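Local coordinates for Dye type peroxidase A (Streptomyces lividans 1326, PDB 5MJH), which is a haem-containing dye-decolourising peroxidase that uses hydrogen peroxide to oxidise dyes and related substrates, at the interface of chains A and B. Numbering follows the deposited sequence. Chains: chain A/B, Dye type peroxidase A.

Contact 1: the interface of chains A and B. Residues chain A 162, 177-178, 230, 307, 318; chain B 73, 136, 139.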
loop_
_atom_site.group_PDB
_atom_site.type_symbol
_atom_site.label_atom_id
_atom_site.label_comp_id
_atom_site.label_asym_id
_atom_site.label_seq_id
_atom_site.Cartn_x
_atom_site.Cartn_y
_atom_site.Cartn_z
ATOM N N PHE A 162 -1.782 -0.915 -5.457
ATOM C CA PHE A 162 -1.968 -2.230 -4.879
ATOM C C PHE A 162 -3.009 -3.071 -5.645
ATOM O O PHE A 162 -3.899 -2.580 -6.363
ATOM C CB PHE A 162 -2.339 -2.119 -3.412
ATOM C CG PHE A 162 -3.545 -1.296 -3.181
ATOM C CD1 PHE A 162 -4.806 -1.862 -3.293
ATOM C CD2 PHE A 162 -3.416 0.093 -2.880
ATOM C CE1 PHE A 162 -5.941 -1.119 -3.071
ATOM C CE2 PHE A 162 -4.565 0.823 -2.634
ATOM C CZ PHE A 162 -5.847 0.244 -2.754
ATOM N N ASN A 177 -11.260 -4.462 -8.960
ATOM C CA ASN A 177 -10.885 -3.076 -8.764
ATOM C C ASN A 177 -11.763 -2.438 -7.654
ATOM O O ASN A 177 -12.633 -3.097 -7.014
ATOM C CB ASN A 177 -10.970 -2.338 -10.088
ATOM C CG ASN A 177 -12.383 -2.201 -10.604
ATOM O OD1 ASN A 177 -13.350 -2.131 -9.838
ATOM N ND2 ASN A 177 -12.511 -2.078 -11.956
ATOM N N LEU A 178 -11.525 -1.148 -7.365
ATOM C CA LEU A 178 -12.201 -0.552 -6.207
ATOM C C LEU A 178 -13.643 -0.154 -6.486
ATOM O O LEU A 178 -14.301 0.325 -5.609
ATOM C CB LEU A 178 -11.476 0.668 -5.655
ATOM C CG LEU A 178 -9.995 0.432 -5.322
ATOM C CD1 LEU A 178 -9.409 1.690 -4.745
ATOM C CD2 LEU A 178 -9.878 -0.741 -4.396
ATOM N N LEU A 230 -16.097 7.372 -6.391
ATOM C CA LEU A 230 -16.748 6.328 -5.605
ATOM C C LEU A 230 -17.971 6.847 -4.852
ATOM O O LEU A 230 -18.931 6.110 -4.610
ATOM C CB LEU A 230 -15.773 5.740 -4.610
ATOM C CG LEU A 230 -14.554 4.999 -5.188
ATOM C CD1 LEU A 230 -13.648 4.527 -4.065
ATOM C CD2 LEU A 230 -14.978 3.839 -6.082
ATOM N N HIS A 307 -5.196 4.194 -3.472
ATOM C CA HIS A 307 -5.885 4.976 -2.501
ATOM C C HIS A 307 -4.805 5.762 -1.772
ATOM O O HIS A 307 -3.969 5.178 -1.053
ATOM C CB HIS A 307 -6.643 4.088 -1.529
ATOM C CG HIS A 307 -7.223 4.870 -0.405
ATOM N ND1 HIS A 307 -8.138 5.874 -0.622
ATOM C CD2 HIS A 307 -6.930 4.888 0.918
ATOM C CE1 HIS A 307 -8.421 6.463 0.528
ATOM N NE2 HIS A 307 -7.697 5.895 1.475
ATOM N N ALA A 318 -8.860 7.931 -4.698
ATOM C CA ALA A 318 -8.834 6.470 -4.887
ATOM C C ALA A 318 -9.228 6.180 -6.320
ATOM O O ALA A 318 -10.040 6.904 -6.942
ATOM C CB ALA A 318 -9.813 5.754 -3.907
ATOM N N VAL B 73 -15.975 -5.126 -3.410
ATOM C CA VAL B 73 -14.515 -4.996 -3.549
ATOM C C VAL B 73 -13.738 -6.158 -2.921
ATOM O O VAL B 73 -12.692 -6.550 -3.436
ATOM C CB VAL B 73 -13.965 -3.634 -3.043
ATOM C CG1 VAL B 73 -12.436 -3.614 -2.891
ATOM C CG2 VAL B 73 -14.342 -2.529 -4.019
ATOM N N LEU B 136 -7.375 -5.352 -0.950
ATOM C CA LEU B 136 -8.781 -5.089 -1.285
ATOM C C LEU B 136 -9.633 -5.333 -0.093
ATOM O O LEU B 136 -10.588 -4.565 0.183
ATOM C CB LEU B 136 -9.253 -5.990 -2.427
ATOM C CG LEU B 136 -8.486 -5.957 -3.711
ATOM C CD1 LEU B 136 -9.272 -6.601 -4.813
ATOM C CD2 LEU B 136 -8.176 -4.534 -4.074
ATOM N N PHE B 139 -9.024 -2.171 2.090
ATOM C CA PHE B 139 -9.656 -0.955 1.534
ATOM C C PHE B 139 -11.200 -1.036 1.675
ATOM O O PHE B 139 -11.893 -0.105 2.114
ATOM C CB PHE B 139 -9.268 -0.719 0.060
ATOM C CG PHE B 139 -9.898 0.492 -0.471
ATOM C CD1 PHE B 139 -9.353 1.736 -0.202
ATOM C CD2 PHE B 139 -11.177 0.413 -1.069
ATOM C CE1 PHE B 139 -10.007 2.894 -0.636
ATOM C CE2 PHE B 139 -11.824 1.569 -1.482
ATOM C CZ PHE B 139 -11.224 2.823 -1.274
#

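Contact 2: the interface of chains A and B. Residues chain A 7, 133-134; chain B 7, 165-168.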
loop_
_atom_site.group_PDB
_atom_site.type_symbol
_atom_site.label_atom_id
_atom_site.label_comp_id
_atom_site.label_asym_id
_atom_site.label_seq_id
_atom_site.Cartn_x
_atom_site.Cartn_y
_atom_site.Cartn_z
ATOM N N LEU A 7 4.756 -17.090 -2.115
ATOM C CA LEU A 7 4.669 -15.632 -2.274
ATOM C C LEU A 7 6.062 -14.975 -2.345
ATOM O O LEU A 7 6.303 -14.063 -3.154
ATOM C CB LEU A 7 3.844 -15.038 -1.139
ATOM C CG LEU A 7 3.603 -13.521 -1.099
ATOM C CD1 LEU A 7 2.247 -13.179 -0.513
ATOM C CD2 LEU A 7 4.646 -12.808 -0.266
ATOM N N ASP A 133 5.011 -8.813 -4.740
ATOM C CA ASP A 133 3.994 -9.299 -3.833
ATOM C C ASP A 133 4.334 -9.057 -2.367
ATOM O O ASP A 133 3.549 -9.395 -1.522
ATOM C CB ASP A 133 3.760 -10.779 -4.104
ATOM C CG ASP A 133 3.021 -11.019 -5.411
ATOM O OD1 ASP A 133 2.092 -10.227 -5.716
ATOM O OD2 ASP A 133 3.305 -12.048 -6.084
ATOM N N ASP A 134 5.473 -8.450 -2.066
ATOM C CA ASP A 134 5.805 -8.039 -0.720
ATOM C C ASP A 134 6.114 -6.571 -0.729
ATOM O O ASP A 134 6.844 -6.094 -1.562
ATOM C CB ASP A 134 7.000 -8.806 -0.189
ATOM C CG ASP A 134 7.362 -8.346 1.210
ATOM O OD1 ASP A 134 6.702 -8.784 2.145
ATOM O OD2 ASP A 134 8.310 -7.550 1.373
ATOM N N LEU B 7 -3.448 -17.362 3.850
ATOM C CA LEU B 7 -3.426 -15.922 3.893
ATOM C C LEU B 7 -4.868 -15.390 3.884
ATOM O O LEU B 7 -5.228 -14.568 4.726
ATOM C CB LEU B 7 -2.638 -15.353 2.738
ATOM C CG LEU B 7 -2.445 -13.827 2.723
ATOM C CD1 LEU B 7 -1.097 -13.581 2.104
ATOM C CD2 LEU B 7 -3.573 -13.158 1.962
ATOM N N SER B 165 4.509 -9.203 3.899
ATOM C CA SER B 165 3.448 -10.179 3.693
ATOM C C SER B 165 3.748 -11.532 4.295
ATOM O O SER B 165 4.886 -11.958 4.301
ATOM C CB SER B 165 3.153 -10.354 2.212
ATOM O OG SER B 165 2.425 -9.204 1.768
ATOM N N PRO B 166 2.695 -12.230 4.765
ATOM C CA PRO B 166 2.900 -13.664 5.026
ATOM C C PRO B 166 3.525 -14.387 3.819
ATOM O O PRO B 166 3.206 -14.101 2.675
ATOM C CB PRO B 166 1.471 -14.192 5.307
ATOM C CG PRO B 166 0.764 -12.977 5.834
ATOM C CD PRO B 166 1.309 -11.821 5.035
ATOM N N GLY B 167 4.431 -15.306 4.098
ATOM C CA GLY B 167 5.118 -16.040 3.060
ATOM C C GLY B 167 6.241 -15.313 2.381
ATOM O O GLY B 167 6.906 -15.884 1.523
ATOM N N ALA B 168 6.496 -14.044 2.710
ATOM C CA ALA B 168 7.649 -13.368 2.061
ATOM C C ALA B 168 9.002 -14.015 2.371
ATOM O O ALA B 168 9.871 -13.996 1.535
ATOM C CB ALA B 168 7.684 -11.877 2.433
HETATM O O HOH W 1 0.943 -9.081 -0.825
#

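Contact 3: the interface of chains A and B. Residues chain A 29, 135-136, 160; chain B 29, 162-163, 307.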
loop_
_atom_site.group_PDB
_atom_site.type_symbol
_atom_site.label_atom_id
_atom_site.label_comp_id
_atom_site.label_asym_id
_atom_site.label_seq_id
_atom_site.Cartn_x
_atom_site.Cartn_y
_atom_site.Cartn_z
ATOM N N ARG A 29 1.647 -5.237 -4.935
ATOM C CA ARG A 29 2.136 -3.920 -4.652
ATOM C C ARG A 29 2.854 -3.344 -5.872
ATOM O O ARG A 29 3.674 -4.035 -6.486
ATOM C CB ARG A 29 3.122 -4.023 -3.520
ATOM C CG ARG A 29 3.842 -2.769 -3.090
ATOM C CD ARG A 29 2.899 -1.634 -2.870
ATOM N NE ARG A 29 3.340 -0.736 -1.838
ATOM C CZ ARG A 29 2.610 0.297 -1.412
ATOM N NH1 ARG A 29 1.460 0.605 -1.980
ATOM N NH2 ARG A 29 3.064 1.063 -0.447
ATOM N N ALA A 135 5.557 -5.859 0.226
ATOM C CA ALA A 135 5.719 -4.400 0.212
ATOM C C ALA A 135 7.103 -3.895 0.606
ATOM O O ALA A 135 7.444 -2.824 0.204
ATOM C CB ALA A 135 4.669 -3.726 1.079
ATOM N N LEU A 136 7.855 -4.612 1.424
ATOM C CA LEU A 136 9.245 -4.258 1.749
ATOM C C LEU A 136 10.133 -4.540 0.589
ATOM O O LEU A 136 11.013 -3.712 0.243
ATOM C CB LEU A 136 9.758 -5.015 2.970
ATOM C CG LEU A 136 9.028 -4.844 4.281
ATOM C CD1 LEU A 136 9.784 -5.418 5.452
ATOM C CD2 LEU A 136 8.751 -3.384 4.568
ATOM N N ASN A 160 1.765 5.155 -5.751
ATOM C CA ASN A 160 1.755 3.822 -5.149
ATOM C C ASN A 160 0.499 3.155 -5.600
ATOM O O ASN A 160 -0.497 3.849 -5.722
ATOM C CB ASN A 160 1.719 3.904 -3.630
ATOM C CG ASN A 160 2.949 4.524 -3.039
ATOM O OD1 ASN A 160 4.067 4.399 -3.593
ATOM N ND2 ASN A 160 2.779 5.148 -1.883
ATOM N N ARG B 29 -1.294 -4.871 5.485
ATOM C CA ARG B 29 -1.891 -3.604 5.032
ATOM C C ARG B 29 -2.652 -3.024 6.208
ATOM O O ARG B 29 -3.312 -3.731 6.939
ATOM C CB ARG B 29 -2.871 -3.844 3.879
ATOM C CG ARG B 29 -2.255 -4.326 2.576
ATOM C CD ARG B 29 -1.596 -3.212 1.823
ATOM N NE ARG B 29 -2.533 -2.143 1.470
ATOM C CZ ARG B 29 -2.177 -1.018 0.873
ATOM N NH1 ARG B 29 -0.913 -0.823 0.548
ATOM N NH2 ARG B 29 -3.063 -0.076 0.635
ATOM N N PHE B 162 1.871 -0.322 5.478
ATOM C CA PHE B 162 2.143 -1.713 5.047
ATOM C C PHE B 162 3.202 -2.380 5.899
ATOM O O PHE B 162 4.002 -1.731 6.563
ATOM C CB PHE B 162 2.600 -1.724 3.596
ATOM C CG PHE B 162 3.748 -0.804 3.338
ATOM C CD1 PHE B 162 5.075 -1.257 3.501
ATOM C CD2 PHE B 162 3.537 0.504 2.922
ATOM C CE1 PHE B 162 6.111 -0.412 3.267
ATOM C CE2 PHE B 162 4.604 1.335 2.662
ATOM C CZ PHE B 162 5.884 0.871 2.830
ATOM N N ASN B 163 3.199 -3.697 5.872
ATOM C CA ASN B 163 4.242 -4.519 6.460
ATOM C C ASN B 163 4.640 -5.612 5.463
ATOM O O ASN B 163 4.022 -5.725 4.383
ATOM C CB ASN B 163 3.746 -5.142 7.755
ATOM C CG ASN B 163 3.765 -4.168 8.885
ATOM O OD1 ASN B 163 4.821 -3.583 9.167
ATOM N ND2 ASN B 163 2.664 -4.058 9.601
ATOM N N HIS B 307 4.924 4.881 3.151
ATOM C CA HIS B 307 5.568 5.690 2.115
ATOM C C HIS B 307 4.481 6.396 1.301
ATOM O O HIS B 307 3.662 5.729 0.651
ATOM C CB HIS B 307 6.430 4.807 1.162
ATOM C CG HIS B 307 6.987 5.594 0.027
ATOM N ND1 HIS B 307 7.879 6.609 0.242
ATOM C CD2 HIS B 307 6.636 5.664 -1.278
ATOM C CE1 HIS B 307 8.112 7.235 -0.889
ATOM N NE2 HIS B 307 7.364 6.684 -1.824
HETATM O O HOH W 2 3.567 -6.832 1.853
#

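Contact 1: the interface of chains A and B
B:Phe139, a phenylalanine on helix 135-149 of one dye-decolourising peroxidase subunit, pushes its ring in among A:Leu178, A:Leu230, A:His307 and A:Ala318 of the other subunit. From CB the side chain runs away from its own helix, with CG anti to the backbone N (chi1 -180°), and this extension carries the ring across the boundary. CG and CD2 come first against A:Leu178, whose methyl CD2 sits 3.8 Å from B:Phe139 CD2. On the other flank CD1 and CE1 reach A:His307. There the two rings meet edge to face, their planes 63° apart, and the phenyl edge points at the imidazole face: B:Phe139 CE1 lies 3.4 Å from A:His307 CG, displaced toward the rim of that ring. The imidazole ND1 in turn lies in the phenyl plane, beside its edge. Farther out, CE2 touches both methyls of A:Leu178, and CD1 of that leucine caps one face of the phenyl ring, over its centre. The tip, CZ, meets A:Leu230 CD1 at 4.1 Å and A:Ala318 CB at 4.2 Å.

Beside this plug, B:Val73 lays its methyl CG2 against the backbone of A:Asn177 and A:Leu178, 3.6 Å from A:Leu178 CA. B:Leu136, one turn before B:Phe139 on the same helix, adds CD2 at 4.2 Å from A:Leu178 CD2, and the same methyl lies 4.2 Å from A:Phe162 CE1.

Contact 2: the interface of chains A and B
A:Asp134 and B:Ser165 make a direct polar link: the backbone N of B:Ser165 donates to the carboxylate oxygen A:Asp134 OD1 over 2.8 Å. The bond is nearly straight, 165° at the hydrogen, and meets the oxygen almost along its C-O axis. The same oxygen also touches the methyl of B:Ala168, whose CB packs 3.8 Å from A:Asp134 CG, putting the carboxylate against both ends of the loop segment 165-168. With CG anti to the backbone N (chi1 179°), the aspartate stretches out toward that loop.

Next to it, the hydroxyl of B:Ser165 is turned toward the backbone of A:Asp133. A direct bond to that carbonyl is weak, but water 1 bridges the pair, 2.7 Å from A:Asp133 O and 3.0 Å from B:Ser165 OG.

A:Leu7, on the short helix 6-9 near the N-terminus, fills the other side of the loop. Its methyls fork around the carbonyl of B:Pro166, with CD1 and CD2 each 3.5 Å from B:Pro166 O, while CD2 also reaches B:Ser165 CB and B:Ala168 CA. Farther out, A:Leu7 CD1 lies 4.3 Å from its counterpart, B:Leu7 CD1, so the two leucine side chains meet near the two-fold axis. The patch thus ties the N-terminal segment and the loop residues just before helix 135-149 to a partner loop, and may help fix how the two subunits are set in the deposited dimer.

Contact 3: the interface of chains A and B
The N-terminus of helix 135-149 in chain A faces the end of strand 153-162 in chain B, and B:Phe162, the last residue of that strand, fills the junction. Its ring is placed by chi1 53°, with CG between the backbone N and the carbonyl carbon. A:Ala135, first in the helix, presses its methyl on the near part of the ring, CB to B:Phe162 CD1 at 3.5 Å. On the same side of the ring, past the CD2 rim, the guanidinium of A:Arg29 comes with NH2 3.4 Å from B:Phe162 CD2. The guanidinium and ring planes are 63° apart, so the arginine points an amino group at the ring rather than stacking flat.

A:Arg29 crosses B:Arg29 at about a right angle near the two-fold axis. The two follow different paths, CG anti to the backbone N in chain A but beside it in chain B, a local break in symmetry. With A:Arg29 NH1 and B:Arg29 NH1 3.7 Å apart, the two probably positive groups may need their surroundings to offset repulsion.

A:Asn160 ND2, an amide nitrogen, donates to B:His307 O over 2.7 Å in a bent bond, 123° at the hydrogen, with ND2 off the carbonyl plane. Water 2 joins A:Ala135 N, at 2.7 Å, to B:Asn163 O, at 2.8 Å. These contacts link helix 135-149 and strands 29-37, 153-162 and 304-310 across the boundary and may help fix how the subunits sit in the deposited dimer.

The three contacts belong to one two-fold interface, their C-alpha centres about 20 Å (contacts 1 and 2), 15 Å (contacts 1 and 3) and 11 Å (contacts 2 and 3) apart. Helix 135-149 links contacts 1 and 3: A:Phe162 and A:His307 of contact 1 reappear as B:Phe162 and B:His307 in contact 3, and B:Leu136 as A:Leu136. Contact 2 uses the residues just before that helix in chain A and the loop that follows strand 153-162 in chain B, which contact 3 enters at B:Asn163. Each subunit thus gives and receives the same surfaces, as in a symmetric dimer, although the structure alone does not show one in solution.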